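Local coordinates for glyoxylate-induced Protein (Pseudomonas aeruginosa, PDB 1SQ4), which is of unknown function but is a two-barrel cupin protein that may act as a ureidoglycine aminohydrolase, at residues Ala90-Phe95 with Phe138-Lys143; Ala31-Gly36 with Gly237-Leu242. All blocks are in the same frame, centred on the assembly; numbering follows the deposited sequence.

Contact 1 (Ala90-Phe95 with Phe138-Lys143)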
loop_
_atom_site.group_PDB
_atom_site.type_symbol
_atom_site.label_atom_id
_atom_site.label_comp_id
_atom_site.label_asym_id
_atom_site.label_seq_id
_atom_site.Cartn_x
_atom_site.Cartn_y
_atom_site.Cartn_z
ATOM N N ALA A 90 -17.990 38.337 4.038
ATOM C CA ALA A 90 -16.695 37.882 4.504
ATOM C C ALA A 90 -16.243 38.542 5.806
ATOM O O ALA A 90 -16.249 39.768 5.941
ATOM C CB ALA A 90 -15.647 38.116 3.422
ATOM N N GLU A 91 -15.870 37.718 6.777
ATOM C CA GLU A 91 -15.358 38.230 8.041
ATOM C C GLU A 91 -13.867 37.929 7.939
ATOM O O GLU A 91 -13.465 37.095 7.127
ATOM C CB GLU A 91 -15.991 37.495 9.224
ATOM C CG GLU A 91 -15.699 36.013 9.268
ATOM C CD GLU A 91 -16.413 35.304 10.410
ATOM O OE1 GLU A 91 -17.320 34.495 10.123
ATOM O OE2 GLU A 91 -16.067 35.548 11.595
ATOM N N ALA A 92 -13.042 38.600 8.734
ATOM C CA ALA A 92 -11.607 38.362 8.656
ATOM C C ALA A 92 -10.828 38.513 9.962
ATOM O O ALA A 92 -11.341 38.973 10.986
ATOM C CB ALA A 92 -10.988 39.282 7.595
ATOM N N VAL A 93 -9.570 38.100 9.890
ATOM C CA VAL A 93 -8.638 38.208 10.987
ATOM C C VAL A 93 -7.292 38.522 10.341
ATOM O O VAL A 93 -6.809 37.775 9.482
ATOM C CB VAL A 93 -8.524 36.901 11.788
ATOM C CG1 VAL A 93 -7.414 37.025 12.812
ATOM C CG2 VAL A 93 -9.839 36.597 12.479
ATOM N N LEU A 94 -6.707 39.647 10.729
ATOM C CA LEU A 94 -5.414 40.062 10.202
ATOM C C LEU A 94 -4.375 39.820 11.278
ATOM O O LEU A 94 -4.564 40.188 12.442
ATOM C CB LEU A 94 -5.445 41.548 9.815
ATOM C CG LEU A 94 -5.630 41.969 8.349
ATOM C CD1 LEU A 94 -6.735 41.188 7.682
ATOM C CD2 LEU A 94 -5.922 43.456 8.298
ATOM N N PHE A 95 -3.276 39.192 10.888
ATOM C CA PHE A 95 -2.212 38.891 11.825
ATOM C C PHE A 95 -0.864 39.208 11.212
ATOM O O PHE A 95 -0.338 38.429 10.413
ATOM C CB PHE A 95 -2.256 37.414 12.200
ATOM C CG PHE A 95 -1.215 37.021 13.192
ATOM C CD1 PHE A 95 -1.281 37.488 14.498
ATOM C CD2 PHE A 95 -0.141 36.224 12.812
ATOM C CE1 PHE A 95 -0.296 37.162 15.410
ATOM C CE2 PHE A 95 0.852 35.893 13.724
ATOM C CZ PHE A 95 0.780 36.364 15.024
ATOM N N PHE A 138 1.590 39.970 6.423
ATOM C CA PHE A 138 0.553 39.535 7.347
ATOM C C PHE A 138 -0.298 38.404 6.800
ATOM O O PHE A 138 -0.307 38.144 5.602
ATOM C CB PHE A 138 -0.370 40.701 7.720
ATOM C CG PHE A 138 -1.137 41.276 6.552
ATOM C CD1 PHE A 138 -0.519 42.135 5.653
ATOM C CD2 PHE A 138 -2.499 41.020 6.403
ATOM C CE1 PHE A 138 -1.237 42.718 4.626
ATOM C CE2 PHE A 138 -3.225 41.597 5.376
ATOM C CZ PHE A 138 -2.598 42.453 4.495
ATOM N N HIS A 139 -1.020 37.750 7.705
ATOM C CA HIS A 139 -1.908 36.655 7.355
ATOM C C HIS A 139 -3.321 37.198 7.292
ATOM O O HIS A 139 -3.712 38.010 8.122
ATOM C CB HIS A 139 -1.845 35.535 8.401
ATOM C CG HIS A 139 -0.626 34.674 8.301
ATOM N ND1 HIS A 139 -0.690 33.312 8.118
ATOM C CD2 HIS A 139 0.694 34.980 8.375
ATOM C CE1 HIS A 139 0.532 32.814 8.083
ATOM N NE2 HIS A 139 1.390 33.808 8.238
ATOM N N TRP A 140 -4.088 36.744 6.310
ATOM C CA TRP A 140 -5.459 37.194 6.152
ATOM C C TRP A 140 -6.363 35.965 6.063
ATOM O O TRP A 140 -6.388 35.253 5.062
ATOM C CB TRP A 140 -5.556 38.060 4.892
ATOM C CG TRP A 140 -6.903 38.694 4.608
ATOM C CD1 TRP A 140 -8.008 38.678 5.403
ATOM C CD2 TRP A 140 -7.290 39.372 3.401
ATOM N NE1 TRP A 140 -9.068 39.292 4.761
ATOM C CE2 TRP A 140 -8.649 39.724 3.527
ATOM C CE3 TRP A 140 -6.616 39.709 2.212
ATOM C CZ2 TRP A 140 -9.352 40.392 2.526
ATOM C CZ3 TRP A 140 -7.321 40.377 1.212
ATOM C CH2 TRP A 140 -8.673 40.706 1.379
ATOM N N ILE A 141 -7.106 35.717 7.132
ATOM C CA ILE A 141 -7.993 34.578 7.183
ATOM C C ILE A 141 -9.443 35.008 6.943
ATOM O O ILE A 141 -9.973 35.857 7.660
ATOM C CB ILE A 141 -7.839 33.894 8.540
ATOM C CG1 ILE A 141 -6.378 33.512 8.740
ATOM C CG2 ILE A 141 -8.708 32.672 8.606
ATOM C CD1 ILE A 141 -6.025 33.087 10.138
ATOM N N ARG A 142 -10.080 34.410 5.937
ATOM C CA ARG A 142 -11.457 34.757 5.585
ATOM C C ARG A 142 -12.476 33.645 5.742
ATOM O O ARG A 142 -12.151 32.463 5.627
ATOM C CB ARG A 142 -11.526 35.264 4.135
ATOM C CG ARG A 142 -10.784 36.577 3.898
ATOM C CD ARG A 142 -10.582 36.888 2.422
ATOM N NE ARG A 142 -11.771 37.387 1.726
ATOM C CZ ARG A 142 -12.542 36.651 0.934
ATOM N NH1 ARG A 142 -12.258 35.370 0.737
ATOM N NH2 ARG A 142 -13.576 37.204 0.314
ATOM N N LYS A 143 -13.719 34.042 5.995
ATOM C CA LYS A 143 -14.821 33.102 6.138
ATOM C C LYS A 143 -16.144 33.825 6.043
ATOM O O LYS A 143 -16.270 34.967 6.472
ATOM C CB LYS A 143 -14.778 32.388 7.488
ATOM C CG LYS A 143 -15.997 31.499 7.772
ATOM C CD LYS A 143 -16.032 31.125 9.247
ATOM C CE LYS A 143 -17.132 30.125 9.626
ATOM N NZ LYS A 143 -18.501 30.453 9.151
#

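Contact 2 (Ala31-Gly36 with Gly237-Leu242)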
loop_
_atom_site.group_PDB
_atom_site.type_symbol
_atom_site.label_atom_id
_atom_site.label_comp_id
_atom_site.label_asym_id
_atom_site.label_seq_id
_atom_site.Cartn_x
_atom_site.Cartn_y
_atom_site.Cartn_z
ATOM N N ALA A 31 -3.114 16.829 5.404
ATOM C CA ALA A 31 -2.260 17.366 4.352
ATOM C C ALA A 31 -1.197 18.255 4.987
ATOM O O ALA A 31 -1.521 19.126 5.789
ATOM C CB ALA A 31 -3.091 18.182 3.380
ATOM N N VAL A 32 0.065 18.015 4.650
ATOM C CA VAL A 32 1.157 18.832 5.163
ATOM C C VAL A 32 1.735 19.602 4.004
ATOM O O VAL A 32 2.067 19.018 2.976
ATOM C CB VAL A 32 2.323 18.012 5.729
ATOM C CG1 VAL A 32 3.339 18.955 6.328
ATOM C CG2 VAL A 32 1.843 17.005 6.752
ATOM N N ILE A 33 1.866 20.911 4.168
ATOM C CA ILE A 33 2.425 21.755 3.115
ATOM C C ILE A 33 3.643 22.519 3.633
ATOM O O ILE A 33 3.521 23.411 4.481
ATOM C CB ILE A 33 1.404 22.777 2.627
ATOM C CG1 ILE A 33 0.065 22.093 2.407
ATOM C CG2 ILE A 33 1.884 23.405 1.318
ATOM C CD1 ILE A 33 -1.008 23.091 2.135
ATOM N N PRO A 34 4.836 22.170 3.134
ATOM C CA PRO A 34 6.111 22.788 3.511
ATOM C C PRO A 34 6.205 24.243 3.124
ATOM O O PRO A 34 5.545 24.697 2.191
ATOM C CB PRO A 34 7.137 21.965 2.746
ATOM C CG PRO A 34 6.503 20.648 2.668
ATOM C CD PRO A 34 5.079 20.990 2.297
ATOM N N LYS A 35 7.059 24.966 3.831
ATOM C CA LYS A 35 7.250 26.373 3.544
ATOM C C LYS A 35 7.866 26.587 2.163
ATOM O O LYS A 35 7.699 27.648 1.578
ATOM C CB LYS A 35 8.128 27.012 4.622
ATOM C CG LYS A 35 9.467 26.342 4.812
ATOM C CD LYS A 35 10.078 26.810 6.101
ATOM C CE LYS A 35 11.337 27.577 5.846
ATOM N NZ LYS A 35 12.317 26.659 5.236
ATOM N N GLY A 36 8.558 25.572 1.642
ATOM C CA GLY A 36 9.203 25.680 0.340
ATOM C C GLY A 36 8.282 25.857 -0.855
ATOM O O GLY A 36 8.728 25.990 -1.993
ATOM N N GLY A 237 6.568 27.985 9.239
ATOM C CA GLY A 237 6.279 28.185 7.834
ATOM C C GLY A 237 5.491 27.032 7.239
ATOM O O GLY A 237 4.872 27.166 6.185
ATOM N N ASP A 238 5.518 25.888 7.909
ATOM C CA ASP A 238 4.786 24.739 7.417
ATOM C C ASP A 238 3.331 24.869 7.818
ATOM O O ASP A 238 3.012 25.464 8.845
ATOM C CB ASP A 238 5.372 23.432 7.966
ATOM C CG ASP A 238 6.791 23.170 7.473
ATOM O OD1 ASP A 238 7.249 23.874 6.543
ATOM O OD2 ASP A 238 7.449 22.251 8.011
ATOM N N PHE A 239 2.462 24.319 6.980
ATOM C CA PHE A 239 1.029 24.353 7.199
ATOM C C PHE A 239 0.481 22.924 7.222
ATOM O O PHE A 239 0.838 22.103 6.375
ATOM C CB PHE A 239 0.352 25.142 6.074
ATOM C CG PHE A 239 -1.134 25.242 6.222
ATOM C CD1 PHE A 239 -1.687 26.017 7.230
ATOM C CD2 PHE A 239 -1.980 24.509 5.403
ATOM C CE1 PHE A 239 -3.050 26.060 7.427
ATOM C CE2 PHE A 239 -3.352 24.547 5.596
ATOM C CZ PHE A 239 -3.887 25.325 6.615
HETATM N N MSE A 240 -0.374 22.629 8.200
HETATM C CA MSE A 240 -0.991 21.310 8.318
HETATM C C MSE A 240 -2.492 21.477 8.270
HETATM O O MSE A 240 -3.037 22.343 8.947
HETATM C CB MSE A 240 -0.623 20.639 9.646
HETATM C CG MSE A 240 0.868 20.440 9.889
HETATM SE SE MSE A 240 1.235 19.816 11.696
HETATM C CE MSE A 240 0.697 21.352 12.706
ATOM N N TRP A 241 -3.158 20.652 7.474
ATOM C CA TRP A 241 -4.608 20.705 7.374
ATOM C C TRP A 241 -5.204 19.409 7.872
ATOM O O TRP A 241 -4.837 18.338 7.396
ATOM C CB TRP A 241 -5.051 20.928 5.933
ATOM C CG TRP A 241 -6.531 20.837 5.786
ATOM C CD1 TRP A 241 -7.241 19.782 5.321
ATOM C CD2 TRP A 241 -7.489 21.818 6.200
ATOM N NE1 TRP A 241 -8.589 20.037 5.416
ATOM C CE2 TRP A 241 -8.768 21.283 5.949
ATOM C CE3 TRP A 241 -7.387 23.100 6.751
ATOM C CZ2 TRP A 241 -9.936 21.975 6.241
ATOM C CZ3 TRP A 241 -8.543 23.790 7.043
ATOM C CH2 TRP A 241 -9.803 23.230 6.781
ATOM N N LEU A 242 -6.134 19.512 8.819
ATOM C CA LEU A 242 -6.796 18.344 9.396
ATOM C C LEU A 242 -8.247 18.195 8.941
ATOM O O LEU A 242 -9.003 19.163 8.951
ATOM C CB LEU A 242 -6.734 18.415 10.915
ATOM C CG LEU A 242 -5.364 18.051 11.485
ATOM C CD1 LEU A 242 -4.644 19.267 12.015
ATOM C CD2 LEU A 242 -5.576 17.030 12.600
#

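Contact 1 (Ala90-Phe95 with Phe138-Lys143)
E91 pairs with K143 and F95 with H139 across two antiparallel neighbours of the N-terminal cupin barrel, the first of the two beta barrels of this bicupin. At F95 and H139 two good backbone bonds join the strands, and H139 N meets F95 O at 2.9 Å from above the carbonyl plane. At the other end E91 N reaches K143 O at 2.8 Å, nearly straight at 173°, while the return bond from K143 N to E91 O is longer. In between, V93 N gives I141 O a weak bond, bent to 135°, although the bond from I141 N to V93 O is straight. CA-H...O contacts, such as A92 CA to I141 O, accompany these bonds.

Apolar contacts on the face bearing A92, L94, W140 and R142 centre on the indole. A92 CB lies in the plane of the W140 ring at its edge, 3.4 Å from W140 NE1, while R142 CD covers one face toward the rim. L94 CD1 is 3.6 Å from W140 CD1, and F138 lies beside L94, its CD2 and CE2 atoms against L94 CG. H269 of a second subunit also meets W140, its ring nearly perpendicular to the indole.

Charged groups gather at the A90 end. R142 forms a salt bridge with E85, and K143 NZ one with D190, whose carboxylate also lies close to E91 OE1. E91 and K143 extend alongside each other in the same direction, but their charged atoms, OE1 and NZ, remain 4.3 Å apart, too far for a salt bridge. E91 CG sits between the backbone N and the carbonyl carbon (chi1 62°), against K143 O, and farther out E91 OE1 lies 3.7 Å from K143 CD.

Contact 2 (Ala31-Gly36 with Gly237-Leu242)
A31 and I33 pair with W241 and F239 through four backbone hydrogen bonds, fastening an N-terminal strand antiparallel to a strand of the C-terminal cupin domain. The shortest, I33 N to F239 O at 2.7 Å, approaches nearly along the C=O axis.

Beyond the strand pairing a side chain takes over. D238 OD1 accepts a hydrogen bond from K35 N at 2.9 Å, bent to 138°; CG of D238 stands beside its own backbone N (chi1 -65°), from where the carboxylate reaches across to K35. OD2 is held by a salt bridge to R23 and by the backbone N of E235. K35 CB packs 3.6 Å from G237 O, where the absence of a side chain on G237 lets the chains close up.

Apolar contact is carried by I33 and F239: I33 CD1 touches the ring edge at F239 CD2, 3.7 Å away.

Strand 239-244 is flanked on its other side by strand 212-220, while V32 bonds back to M25. Strand 52-57, an edge strand of the six-stranded sheet, places I57 against I33 and F239, V32 and M240 rest on strand 222-227, and F245 of a second subunit packs on I33.

Both contacts are antiparallel strand pairs, but they belong to different sheets: contact 1 joins inner strands of the six-stranded sheet, contact 2 ties a segment near the N-terminus into the eight-stranded one. Their centres are 18 Å apart, with the nearest atoms about 7 Å apart. Contact 1 is wholly buried, its segments 43 residues apart, against some 200 in contact 2, which grades into partly exposed K35. In contact 1 the charged R142 and K143 turn to outside partners, E85 and D190, beside the W140 packing; in contact 2 one carboxylate, D238, bonds a backbone N across the pair while also engaging R23. Y217 bridges them, meeting H139 edge-to-face and touching F239.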